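Long-range contacts in 6b protein (Agrobacterium vitis, PDB 3AQ2), which disturbs plant cell proliferation, probably by interfering with the host microRNA machinery through a domain with an ADP-ribosylation fold: residues Pro85-Val94 and Ser115-Tyr124; Met139-Thr148 and Gly157-Glu168. One frame throughout, in Å; residues are numbered along the deposited sequence.

Contact 1. Residues Pro85-Val94 and Ser115-Tyr124; sequences PSNSPAFGTV and SCGQGGFVNY
Cys116, the first residue beyond helix 105-115, opens the contact by resting its SG against Val94, 3.7 Å from that residue's CB, while its own CB approaches Asn87 O to 3.3 Å. The next residue shows how a loop can be fastened through serine hydroxyls: Gly117 N donates to Ser88 OG at 3.0 Å, an oxygen that also meets the hydroxyl of Tyr165. Pro89 lays the CB, CG and CD side of its ring against the carbonyl oxygen of Gln118. Gly120 then passes close to Ser88, its CA 3.4 Å from Ser86 OG. Here Asn87 and Ser88 both face Gly92 in a classic beta bulge. At Phe121 the backbone N donates to Ser86 OG over 2.9 Å. That hydroxyl, swung between its own backbone N and carbonyl carbon (chi1 61°), also reaches Asp191. Val122 N makes a nearly straight bond (173°) to Ser86 O, and its CG2 lies alongside the Pro85 ring. At the end of the run Tyr124 OH accepts from Asn87 ND2 at 2.9 Å, tilted somewhat from the amide plane, and is bonded to the carbonyl of Tyr69 as well. The same amide also pairs with the backbone of Val94: Val94 N donates to Asn87 OD1 on a lone pair, and ND2 gives to Val94 O in the carbonyl plane. A water bridges Asn87 O, Gly117 O and Tyr124 N. With both ends of its amide engaged, Asn87 is held in rotation about chi2 and ties the loop 115-124 to the start of strand 93-96.

Contact 2. Residues Met139-Thr148 and Gly157-Glu168; sequences MSQLFIRIRT and GWYARQGNYVEE
Ile144 and Ala160 form a hydrogen-bonded pair in the antiparallel beta hairpin of strands 143-151 and 154-161, an example of how a bulge can shift the register of a simple two-stranded unit while a returning tail adds contacts along one strand. Backbone bonds set the pairing: Ile144 N and O both pair with Ala160, and further along Ile146 N donates to Trp158 O while Trp158 N donates to Arg147 O, so that Ile146 and Arg147 together face Trp158 in a classic beta bulge. Beyond the type I' turn from Gln162 to Tyr165 the chain comes back along strand 143-151, where Glu168 N meets Arg145 O at 2.7 Å.

Aromatic rings carry contacts on both faces of the sheet. Met139, bent at chi3 (-58°), places CE over the centre of the Tyr159 ring, 3.6 Å from the centroid, with SD lying obliquely beside it. The Phe143 ring is sandwiched between Met139 CG and Arg161 CB, the latter centred on its face. On the opposite face of the sheet Arg147 lies over the Trp158 ring as a cation-pi pair, the planes 32° apart and its CZ 3.9 Å from the centroid of the five-membered ring; Asp149 holds the same guanidinium by a salt bridge. Ile146 turns CD1 to the Tyr165 ring and CG2 to Ala160 CB.

Charged and hydroxyl groups make the third kind of contact. The Arg145 guanidinium lies over Gly157, whose CA is 3.4 Å above its plane, and its NE forms a long salt bridge with Glu168 OE1. Arg145 NH2 donates in the guanidinium plane to Thr148 OG1 at 2.7 Å, and that hydroxyl in turn donates to the syn lone pair of Glu168 OE2, also at 2.7 Å.

Followed from the N terminus, the chain enters contact 1 at 85-94, runs through strand 93-96 and helix 105-115, and closes that loop when 115-124 returns. Only after strand 133-137 does contact 2 begin, closing the shorter excursion between 139-148 and 157-168. The two loops therefore follow in series, neither nested nor crossed. In space they meet: strand 93-96 is the neighbour of strand 154-161, giving a three-stranded antiparallel sheet, and Thr93 O lies 2.9 Å from Arg161 N. Beside this seam the hydroxyl of Tyr165 reaches Ser115 O at the end of helix 105-115 and also bonds Ser88 OG, linking the tail of the hairpin to both segments of contact 1.

Contact 1. Residues Pro85-Val94 and Ser115-Tyr124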
# COMPACT_ATOMS: atom_id res chain seq x y z
N PRO A 85 5.18 -5.53 -1.36
CA PRO A 85 6.00 -6.32 -0.44
C PRO A 85 5.27 -6.64 0.86
O PRO A 85 4.37 -5.91 1.27
CB PRO A 85 7.16 -5.37 -0.11
CG PRO A 85 6.53 -4.01 -0.14
CD PRO A 85 5.41 -4.08 -1.20
N SER A 86 5.67 -7.74 1.51
CA SER A 86 5.33 -7.91 2.91
C SER A 86 6.19 -6.95 3.73
O SER A 86 7.31 -6.59 3.32
CB SER A 86 5.57 -9.35 3.37
OG SER A 86 6.95 -9.66 3.22
N ASN A 87 5.66 -6.51 4.86
CA ASN A 87 6.44 -5.71 5.82
C ASN A 87 6.27 -6.22 7.25
O ASN A 87 6.51 -5.51 8.22
CB ASN A 87 6.08 -4.22 5.71
CG ASN A 87 4.60 -3.96 5.86
OD1 ASN A 87 3.84 -4.85 6.26
ND2 ASN A 87 4.18 -2.72 5.55
N SER A 88 5.84 -7.48 7.35
CA SER A 88 5.62 -8.14 8.62
C SER A 88 5.73 -9.64 8.37
O SER A 88 5.58 -10.08 7.22
CB SER A 88 4.22 -7.75 9.14
OG SER A 88 4.18 -7.73 10.55
N PRO A 89 6.00 -10.45 9.41
CA PRO A 89 6.09 -11.90 9.17
C PRO A 89 4.74 -12.54 8.78
O PRO A 89 3.71 -11.86 8.77
CB PRO A 89 6.61 -12.45 10.51
CG PRO A 89 6.23 -11.46 11.52
CD PRO A 89 6.30 -10.11 10.81
N ALA A 90 4.76 -13.83 8.45
CA ALA A 90 3.55 -14.53 7.98
C ALA A 90 2.92 -13.82 6.76
O ALA A 90 1.68 -13.74 6.63
CB ALA A 90 2.55 -14.71 9.12
N PHE A 91 3.79 -13.29 5.90
CA PHE A 91 3.41 -12.67 4.62
C PHE A 91 2.43 -11.51 4.75
O PHE A 91 1.59 -11.29 3.88
CB PHE A 91 2.88 -13.72 3.63
CG PHE A 91 3.75 -14.94 3.53
CD1 PHE A 91 3.37 -16.14 4.11
CD2 PHE A 91 4.98 -14.87 2.87
CE1 PHE A 91 4.18 -17.27 4.02
CE2 PHE A 91 5.80 -16.00 2.78
CZ PHE A 91 5.40 -17.20 3.36
N GLY A 92 2.57 -10.75 5.84
CA GLY A 92 1.66 -9.64 6.11
C GLY A 92 2.10 -8.37 5.42
O GLY A 92 3.29 -8.06 5.37
N THR A 93 1.13 -7.63 4.88
CA THR A 93 1.38 -6.28 4.42
C THR A 93 0.48 -5.31 5.17
O THR A 93 -0.76 -5.39 5.07
CB THR A 93 1.14 -6.12 2.90
OG1 THR A 93 1.94 -7.07 2.19
CG2 THR A 93 1.49 -4.69 2.45
N VAL A 94 1.11 -4.40 5.91
CA VAL A 94 0.41 -3.40 6.70
C VAL A 94 0.40 -2.07 5.94
O VAL A 94 1.46 -1.57 5.51
CB VAL A 94 1.05 -3.23 8.10
CG1 VAL A 94 0.42 -2.09 8.87
CG2 VAL A 94 0.96 -4.53 8.90
N SER A 115 3.92 -1.47 14.93
CA SER A 115 2.81 -2.04 14.17
C SER A 115 3.15 -3.33 13.42
O SER A 115 2.26 -4.13 13.11
CB SER A 115 2.27 -1.02 13.17
OG SER A 115 1.77 0.14 13.80
N CYS A 116 4.43 -3.50 13.11
CA CYS A 116 4.88 -4.55 12.20
C CYS A 116 6.04 -5.31 12.79
O CYS A 116 6.95 -4.69 13.31
CB CYS A 116 5.37 -3.90 10.90
SG CYS A 116 4.14 -2.91 10.05
N GLY A 117 6.04 -6.63 12.66
CA GLY A 117 7.15 -7.45 13.13
C GLY A 117 8.29 -7.56 12.12
O GLY A 117 8.31 -6.86 11.09
N GLN A 118 9.24 -8.44 12.43
CA GLN A 118 10.39 -8.65 11.55
C GLN A 118 10.22 -9.96 10.80
O GLN A 118 9.56 -10.89 11.28
CB GLN A 118 11.68 -8.66 12.37
CG GLN A 118 11.87 -7.43 13.26
CD GLN A 118 13.33 -7.19 13.63
OE1 GLN A 118 14.23 -7.44 12.83
NE2 GLN A 118 13.57 -6.70 14.83
N GLY A 119 10.85 -10.03 9.63
CA GLY A 119 10.82 -11.25 8.82
C GLY A 119 10.28 -11.05 7.42
O GLY A 119 10.46 -11.90 6.55
N GLY A 120 9.59 -9.93 7.19
CA GLY A 120 9.03 -9.65 5.87
C GLY A 120 10.07 -9.05 4.94
O GLY A 120 11.23 -8.87 5.32
N PHE A 121 9.65 -8.72 3.72
CA PHE A 121 10.52 -8.13 2.70
C PHE A 121 11.06 -6.78 3.15
O PHE A 121 12.26 -6.50 3.03
CB PHE A 121 9.77 -7.96 1.39
CG PHE A 121 10.65 -7.64 0.21
CD1 PHE A 121 10.90 -6.32 -0.16
CD2 PHE A 121 11.24 -8.66 -0.53
CE1 PHE A 121 11.72 -6.02 -1.26
CE2 PHE A 121 12.07 -8.37 -1.62
CZ PHE A 121 12.31 -7.06 -1.99
N VAL A 122 10.15 -5.95 3.64
CA VAL A 122 10.47 -4.67 4.25
C VAL A 122 10.48 -4.90 5.76
O VAL A 122 9.58 -5.54 6.31
CB VAL A 122 9.40 -3.62 3.87
CG1 VAL A 122 9.48 -2.40 4.79
CG2 VAL A 122 9.58 -3.21 2.42
N ASN A 123 11.49 -4.37 6.43
CA ASN A 123 11.60 -4.53 7.87
C ASN A 123 11.93 -3.17 8.48
O ASN A 123 13.07 -2.69 8.40
CB ASN A 123 12.69 -5.57 8.19
CG ASN A 123 12.88 -5.78 9.67
OD1 ASN A 123 12.36 -5.04 10.51
ND2 ASN A 123 13.66 -6.81 10.02
N TYR A 124 10.92 -2.56 9.10
CA TYR A 124 11.05 -1.18 9.60
C TYR A 124 11.98 -1.05 10.79
O TYR A 124 12.36 0.06 11.17
CB TYR A 124 9.68 -0.61 9.96
CG TYR A 124 8.72 -0.57 8.79
CD1 TYR A 124 7.50 -1.25 8.84
CD2 TYR A 124 9.02 0.16 7.64
CE1 TYR A 124 6.60 -1.21 7.76
CE2 TYR A 124 8.12 0.19 6.56
CZ TYR A 124 6.92 -0.49 6.63
OH TYR A 124 6.02 -0.44 5.57
O HOH W 1 8.62 -4.28 9.70
O HOH W 2 3.21 0.75 5.67

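Contact 2. Residues Met139-Thr148 and Gly157-Glu168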
# COMPACT_ATOMS: atom_id res chain seq x y z
N MET A 139 -6.90 -0.82 -1.41
CA MET A 139 -6.83 -2.12 -0.75
C MET A 139 -7.87 -3.11 -1.27
O MET A 139 -9.00 -2.73 -1.62
CB MET A 139 -7.01 -1.95 0.76
CG MET A 139 -5.83 -1.25 1.41
SD MET A 139 -6.11 -0.95 3.16
CE MET A 139 -7.59 0.05 3.08
N SER A 140 -7.46 -4.37 -1.32
CA SER A 140 -8.35 -5.47 -1.66
C SER A 140 -9.21 -5.87 -0.47
O SER A 140 -9.05 -5.35 0.64
CB SER A 140 -7.52 -6.67 -2.10
OG SER A 140 -6.91 -7.25 -0.96
N GLN A 141 -10.11 -6.83 -0.67
CA GLN A 141 -10.99 -7.27 0.41
C GLN A 141 -10.21 -8.06 1.47
O GLN A 141 -10.73 -8.32 2.56
CB GLN A 141 -12.20 -8.05 -0.12
CG GLN A 141 -11.98 -9.57 -0.27
CD GLN A 141 -11.24 -9.98 -1.55
OE1 GLN A 141 -10.44 -9.23 -2.11
NE2 GLN A 141 -11.50 -11.20 -1.99
N LEU A 142 -8.97 -8.42 1.16
CA LEU A 142 -8.14 -9.18 2.11
C LEU A 142 -7.46 -8.30 3.16
O LEU A 142 -6.85 -8.82 4.10
CB LEU A 142 -7.11 -10.04 1.37
CG LEU A 142 -7.68 -11.05 0.37
CD1 LEU A 142 -6.54 -11.80 -0.26
CD2 LEU A 142 -8.65 -12.02 1.03
N PHE A 143 -7.56 -6.98 3.00
CA PHE A 143 -7.06 -6.08 4.04
C PHE A 143 -8.15 -5.92 5.10
O PHE A 143 -9.30 -5.58 4.78
CB PHE A 143 -6.72 -4.71 3.45
CG PHE A 143 -5.40 -4.66 2.72
CD1 PHE A 143 -5.31 -5.08 1.38
CD2 PHE A 143 -4.25 -4.19 3.35
CE1 PHE A 143 -4.08 -5.02 0.69
CE2 PHE A 143 -3.03 -4.13 2.67
CZ PHE A 143 -2.95 -4.54 1.33
N ILE A 144 -7.79 -6.15 6.36
CA ILE A 144 -8.70 -5.94 7.47
C ILE A 144 -8.19 -4.78 8.30
O ILE A 144 -6.97 -4.58 8.39
CB ILE A 144 -8.83 -7.21 8.35
CG1 ILE A 144 -7.46 -7.68 8.86
CG2 ILE A 144 -9.55 -8.33 7.57
CD1 ILE A 144 -7.53 -8.66 10.04
N ARG A 145 -9.10 -3.98 8.86
CA ARG A 145 -8.68 -2.89 9.75
C ARG A 145 -8.21 -3.46 11.08
O ARG A 145 -8.93 -4.26 11.69
CB ARG A 145 -9.83 -1.92 9.99
CG ARG A 145 -9.39 -0.69 10.77
CD ARG A 145 -10.01 0.51 10.16
NE ARG A 145 -9.92 1.67 11.04
CZ ARG A 145 -10.37 2.86 10.68
NH1 ARG A 145 -10.87 3.03 9.46
NH2 ARG A 145 -10.29 3.88 11.52
N ILE A 146 -7.03 -3.04 11.53
CA ILE A 146 -6.41 -3.56 12.76
C ILE A 146 -6.35 -2.56 13.91
O ILE A 146 -6.27 -2.96 15.08
CB ILE A 146 -5.00 -4.14 12.48
CG1 ILE A 146 -4.04 -3.04 11.96
CG2 ILE A 146 -5.09 -5.31 11.52
CD1 ILE A 146 -2.54 -3.45 11.92
N ARG A 147 -6.40 -1.27 13.60
CA ARG A 147 -6.23 -0.24 14.61
C ARG A 147 -6.66 1.11 14.04
O ARG A 147 -6.73 1.27 12.83
CB ARG A 147 -4.75 -0.16 15.02
CG ARG A 147 -4.51 0.56 16.34
CD ARG A 147 -3.03 0.56 16.68
NE ARG A 147 -2.22 1.49 15.89
CZ ARG A 147 -1.21 1.14 15.09
NH1 ARG A 147 -0.89 -0.14 14.91
NH2 ARG A 147 -0.53 2.07 14.45
N THR A 148 -6.93 2.05 14.94
CA THR A 148 -7.15 3.45 14.57
C THR A 148 -6.27 4.34 15.46
O THR A 148 -6.32 4.22 16.68
CB THR A 148 -8.63 3.82 14.73
OG1 THR A 148 -9.42 2.94 13.93
CG2 THR A 148 -8.90 5.27 14.32
N GLY A 157 -6.96 4.95 9.94
CA GLY A 157 -6.99 3.49 10.03
C GLY A 157 -5.64 2.87 9.70
O GLY A 157 -4.84 3.44 8.93
N TRP A 158 -5.38 1.72 10.32
CA TRP A 158 -4.29 0.81 9.98
C TRP A 158 -4.91 -0.51 9.54
O TRP A 158 -5.91 -0.96 10.12
CB TRP A 158 -3.40 0.57 11.21
CG TRP A 158 -2.52 1.75 11.46
CD1 TRP A 158 -2.87 2.94 12.05
CD2 TRP A 158 -1.17 1.90 11.02
NE1 TRP A 158 -1.80 3.80 12.04
CE2 TRP A 158 -0.74 3.19 11.42
CE3 TRP A 158 -0.27 1.06 10.35
CZ2 TRP A 158 0.56 3.66 11.16
CZ3 TRP A 158 1.03 1.53 10.10
CH2 TRP A 158 1.42 2.83 10.50
N TYR A 159 -4.31 -1.10 8.51
CA TYR A 159 -4.89 -2.27 7.84
C TYR A 159 -3.82 -3.31 7.61
O TYR A 159 -2.66 -2.96 7.42
CB TYR A 159 -5.49 -1.89 6.48
CG TYR A 159 -6.55 -0.81 6.57
CD1 TYR A 159 -6.18 0.54 6.62
CD2 TYR A 159 -7.90 -1.13 6.59
CE1 TYR A 159 -7.14 1.55 6.71
CE2 TYR A 159 -8.88 -0.12 6.68
CZ TYR A 159 -8.48 1.20 6.73
OH TYR A 159 -9.45 2.18 6.82
N ALA A 160 -4.21 -4.57 7.61
CA ALA A 160 -3.26 -5.63 7.30
C ALA A 160 -3.86 -6.66 6.37
O ALA A 160 -5.01 -7.08 6.57
CB ALA A 160 -2.80 -6.30 8.58
N ARG A 161 -3.08 -7.02 5.35
CA ARG A 161 -3.36 -8.17 4.49
C ARG A 161 -2.54 -9.34 5.03
O ARG A 161 -1.30 -9.26 5.09
CB ARG A 161 -2.94 -7.87 3.05
CG ARG A 161 -3.24 -8.98 2.06
CD ARG A 161 -2.65 -8.62 0.69
NE ARG A 161 -2.97 -9.62 -0.33
CZ ARG A 161 -2.34 -10.79 -0.45
NH1 ARG A 161 -1.35 -11.11 0.39
NH2 ARG A 161 -2.68 -11.65 -1.41
N GLN A 162 -3.23 -10.41 5.43
CA GLN A 162 -2.56 -11.58 6.02
C GLN A 162 -1.71 -11.21 7.25
O GLN A 162 -2.06 -10.28 7.98
CB GLN A 162 -1.79 -12.35 4.94
CG GLN A 162 -2.72 -12.90 3.84
CD GLN A 162 -3.69 -13.97 4.37
OE1 GLN A 162 -4.89 -13.72 4.52
NE2 GLN A 162 -3.16 -15.15 4.66
N GLY A 163 -0.62 -11.94 7.52
CA GLY A 163 0.24 -11.62 8.67
C GLY A 163 -0.29 -12.01 10.05
O GLY A 163 0.28 -11.60 11.06
N ASN A 164 -1.37 -12.79 10.11
CA ASN A 164 -1.89 -13.27 11.42
C ASN A 164 -2.35 -12.16 12.39
O ASN A 164 -2.41 -12.37 13.62
CB ASN A 164 -0.85 -14.17 12.13
CG ASN A 164 -0.58 -15.48 11.40
OD1 ASN A 164 -1.45 -16.05 10.73
ND2 ASN A 164 0.64 -15.99 11.56
N TYR A 165 -2.67 -10.99 11.85
CA TYR A 165 -3.30 -9.91 12.60
C TYR A 165 -4.74 -10.26 12.92
O TYR A 165 -5.35 -11.10 12.26
CB TYR A 165 -3.27 -8.63 11.76
CG TYR A 165 -1.91 -8.01 11.70
CD1 TYR A 165 -0.98 -8.40 10.74
CD2 TYR A 165 -1.54 -7.03 12.62
CE1 TYR A 165 0.29 -7.83 10.69
CE2 TYR A 165 -0.28 -6.45 12.58
CZ TYR A 165 0.63 -6.85 11.62
OH TYR A 165 1.87 -6.28 11.59
N VAL A 166 -5.27 -9.59 13.95
CA VAL A 166 -6.67 -9.72 14.34
C VAL A 166 -7.41 -8.43 13.95
O VAL A 166 -6.87 -7.33 14.09
CB VAL A 166 -6.78 -9.97 15.86
CG1 VAL A 166 -8.23 -10.03 16.30
CG2 VAL A 166 -6.04 -11.25 16.23
N GLU A 167 -8.64 -8.57 13.46
CA GLU A 167 -9.44 -7.41 13.06
C GLU A 167 -9.84 -6.55 14.26
O GLU A 167 -10.11 -7.08 15.35
CB GLU A 167 -10.68 -7.86 12.27
CG GLU A 167 -11.48 -6.71 11.64
CD GLU A 167 -12.49 -7.19 10.60
OE1 GLU A 167 -12.74 -8.41 10.50
OE2 GLU A 167 -13.06 -6.33 9.89
N GLU A 168 -9.88 -5.24 14.05
CA GLU A 168 -10.35 -4.27 15.04
C GLU A 168 -11.70 -4.73 15.57
O GLU A 168 -12.56 -5.16 14.80
CB GLU A 168 -10.48 -2.88 14.41
CG GLU A 168 -10.50 -1.71 15.39
CD GLU A 168 -10.46 -0.35 14.70
OE1 GLU A 168 -11.16 -0.20 13.66
OE2 GLU A 168 -9.75 0.57 15.18
O HOH W 3 -6.01 -11.13 5.07
O HOH W 4 -11.87 -4.59 8.49
O HOH W 5 -6.17 -5.52 15.96
O HOH W 6 -8.26 0.83 17.46